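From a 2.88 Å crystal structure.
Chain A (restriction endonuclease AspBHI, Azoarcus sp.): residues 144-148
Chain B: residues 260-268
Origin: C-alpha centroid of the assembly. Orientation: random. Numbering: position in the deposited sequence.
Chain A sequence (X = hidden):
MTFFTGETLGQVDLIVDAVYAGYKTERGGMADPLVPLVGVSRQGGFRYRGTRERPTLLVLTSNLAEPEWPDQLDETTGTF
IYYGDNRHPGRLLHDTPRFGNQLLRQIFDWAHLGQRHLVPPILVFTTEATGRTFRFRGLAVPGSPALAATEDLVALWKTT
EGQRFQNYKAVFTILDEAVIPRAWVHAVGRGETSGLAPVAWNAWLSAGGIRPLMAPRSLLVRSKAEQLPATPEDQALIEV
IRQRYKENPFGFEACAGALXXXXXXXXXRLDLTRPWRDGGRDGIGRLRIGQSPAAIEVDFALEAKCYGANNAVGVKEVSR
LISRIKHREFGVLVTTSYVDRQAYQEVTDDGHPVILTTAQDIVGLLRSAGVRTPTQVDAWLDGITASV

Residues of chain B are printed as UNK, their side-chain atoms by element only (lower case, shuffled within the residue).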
# COMPACT_ATOMS: atom_id res chain seq x y z
N SER A 144 7.90 16.84 -0.20
CA SER A 144 6.95 16.13 0.63
C SER A 144 7.70 15.33 1.68
O SER A 144 8.81 14.85 1.42
CB SER A 144 6.08 15.19 -0.22
OG SER A 144 5.13 14.50 0.58
N PRO A 145 7.12 15.19 2.87
CA PRO A 145 7.70 14.33 3.91
C PRO A 145 7.60 12.84 3.59
O PRO A 145 8.20 12.04 4.31
CB PRO A 145 6.86 14.67 5.15
CG PRO A 145 5.58 15.20 4.61
CD PRO A 145 5.95 15.94 3.37
N ALA A 146 6.86 12.46 2.55
CA ALA A 146 6.69 11.04 2.22
C ALA A 146 7.47 10.60 0.98
O ALA A 146 7.49 9.41 0.64
CB ALA A 146 5.23 10.70 2.06
N LEU A 147 8.12 11.54 0.30
CA LEU A 147 8.85 11.22 -0.91
C LEU A 147 10.35 11.21 -0.72
O LEU A 147 10.88 11.87 0.18
CB LEU A 147 8.50 12.19 -2.04
CG LEU A 147 7.10 12.02 -2.62
CD1 LEU A 147 6.91 12.95 -3.80
CD2 LEU A 147 6.87 10.58 -3.02
N ALA A 148 11.02 10.45 -1.57
CA ALA A 148 12.47 10.49 -1.65
C ALA A 148 12.88 11.87 -2.13
O ALA A 148 12.12 12.54 -2.83
CB ALA A 148 12.97 9.42 -2.60
N UNK B 260 8.06 6.14 9.30
CA UNK B 260 6.90 5.37 8.85
C UNK B 260 6.29 6.00 7.61
O UNK B 260 5.97 5.30 6.65
c UNK B 260 4.51 4.77 9.41
o UNK B 260 6.29 4.25 10.92
c UNK B 260 5.85 5.22 9.97
N UNK B 261 6.14 7.32 7.62
CA UNK B 261 5.62 8.03 6.46
C UNK B 261 6.53 7.81 5.24
O UNK B 261 6.06 7.86 4.11
n UNK B 261 2.80 11.75 8.36
n UNK B 261 1.35 13.23 9.37
c UNK B 261 4.08 11.34 7.79
n UNK B 261 3.51 13.87 8.93
c UNK B 261 2.55 12.95 8.89
c UNK B 261 4.11 9.88 7.38
c UNK B 261 5.44 9.52 6.74
N UNK B 262 7.81 7.59 5.48
CA UNK B 262 8.73 7.30 4.37
C UNK B 262 8.60 5.85 3.89
O UNK B 262 8.67 5.59 2.68
c UNK B 262 10.18 7.59 4.77
c UNK B 262 10.46 9.80 3.61
c UNK B 262 12.05 9.14 5.41
c UNK B 262 10.62 9.05 4.91
N UNK B 263 8.41 4.92 4.83
CA UNK B 263 8.31 3.49 4.55
C UNK B 263 7.01 3.16 3.81
O UNK B 263 6.99 2.26 2.96
c UNK B 263 9.97 0.76 5.49
c UNK B 263 8.06 0.46 7.09
c UNK B 263 8.53 1.16 5.80
c UNK B 263 8.39 2.68 5.85
N UNK B 264 5.94 3.90 4.11
CA UNK B 264 4.59 3.51 3.71
C UNK B 264 3.99 4.27 2.50
O UNK B 264 4.29 5.44 2.27
c UNK B 264 3.62 3.52 4.91
c UNK B 264 4.28 1.20 5.23
c UNK B 264 3.94 2.46 5.96
c UNK B 264 2.81 2.20 6.97
N UNK B 265 3.12 3.57 1.74
CA UNK B 265 2.66 4.00 0.41
C UNK B 265 1.61 5.14 0.32
O UNK B 265 1.20 5.47 -0.80
c UNK B 265 2.51 1.59 0.72
c UNK B 265 2.66 2.21 2.06
c UNK B 265 2.11 2.71 -0.20
N UNK B 266 1.15 5.70 1.43
CA UNK B 266 0.46 6.98 1.37
C UNK B 266 1.40 7.91 2.13
O UNK B 266 2.60 7.65 2.22
o UNK B 266 -3.02 8.06 2.05
c UNK B 266 -0.92 6.90 2.04
o UNK B 266 -1.52 8.71 0.60
c UNK B 266 -1.89 7.97 1.53
N UNK B 267 0.86 9.00 2.66
CA UNK B 267 1.47 9.64 3.80
C UNK B 267 0.55 9.19 4.93
O UNK B 267 -0.60 9.63 4.99
c UNK B 267 1.51 11.16 3.65
c UNK B 267 1.90 11.52 2.21
c UNK B 267 2.48 11.81 4.67
N UNK B 268 1.00 8.27 5.76
CA UNK B 268 0.14 7.74 6.80
C UNK B 268 -0.33 8.87 7.71
O UNK B 268 0.44 9.76 8.03
c UNK B 268 0.87 6.67 7.61

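Position 260 carries a single carbon bearing one oxygen and one carbon, a branched hydroxyl side chain, and it lies out of reach of chain A. This is Thr260(B), whose hydroxyl is hydrogen-bonded elsewhere in the structure, so its polar atom is satisfied in a buried site.

Position 261 has three carbons, a nitrogen, and then a carbon carrying two more nitrogens: the guanidinium of Arg261(B). CA-to-CB points toward chain A, and CB lies 4.5 Å from the O of Pro145(A). The chain beyond is extended, letting NE of Arg261(B) donate a hydrogen bond of 3.1 Å to the backbone O of position 268, which ties the helix to the segment that follows it.

Position 262 shows four carbons forked at the second, with one terminal carbon 3.3 Å from the O of Pro145(A). The fork after an unbranched first carbon identifies Leu262(B). Its CA-to-CB bond points sideways, but its end comes nearer, and CD2 also lies 4.0 Å from the O of Leu147(A), so a flexible apolar side chain fills space along the backbone of chain A.

Position 263 has the same four forked carbons, but its CA-to-CB bond points away from chain A, and it makes no contact there. It is Leu263(B), an apolar residue suited to its buried site.

Position 264 again has four carbons forked at the second, its end leading away. This is Leu264(B), also buried and the first residue to leave helical geometry; its N still donates a 2.9 Å hydrogen bond to the O of Thr260(B).

Position 265 has three carbons closing a ring onto the backbone nitrogen, hence Pro265(B). Lacking an amide hydrogen, it suits a loop position where no such donor is needed.

Position 266 has two carbons, the second carrying two oxygens: the carboxylate of Asp266(B). Its CA-to-CB bond points away from chain A, and OD1 is hydrogen-bonded elsewhere in the structure, while its backbone O lies 4.0 Å from CB of Ala146(A).

Position 267 has one carbon carrying two more, and one of these branches reaches CB of Ala146(A). It is Val267(B), compact and apolar; CG2 of Val267(B) lies 3.4 Å from CB of Ala146(A).

Position 268 has one carbon and makes no contact with chain A: Ala268(B), whose small side chain fits a buried place.

The contact works by packing, with no hydrogen bond between the stretches. CB of Ala146(A) sits 3.6 Å from the O of Arg261(B) as well as against Val267(B), so the helix end and the returning loop both receive it, while Leu262(B) covers the neighbouring backbone.

Chain B 260-268: TRLLLPDVA
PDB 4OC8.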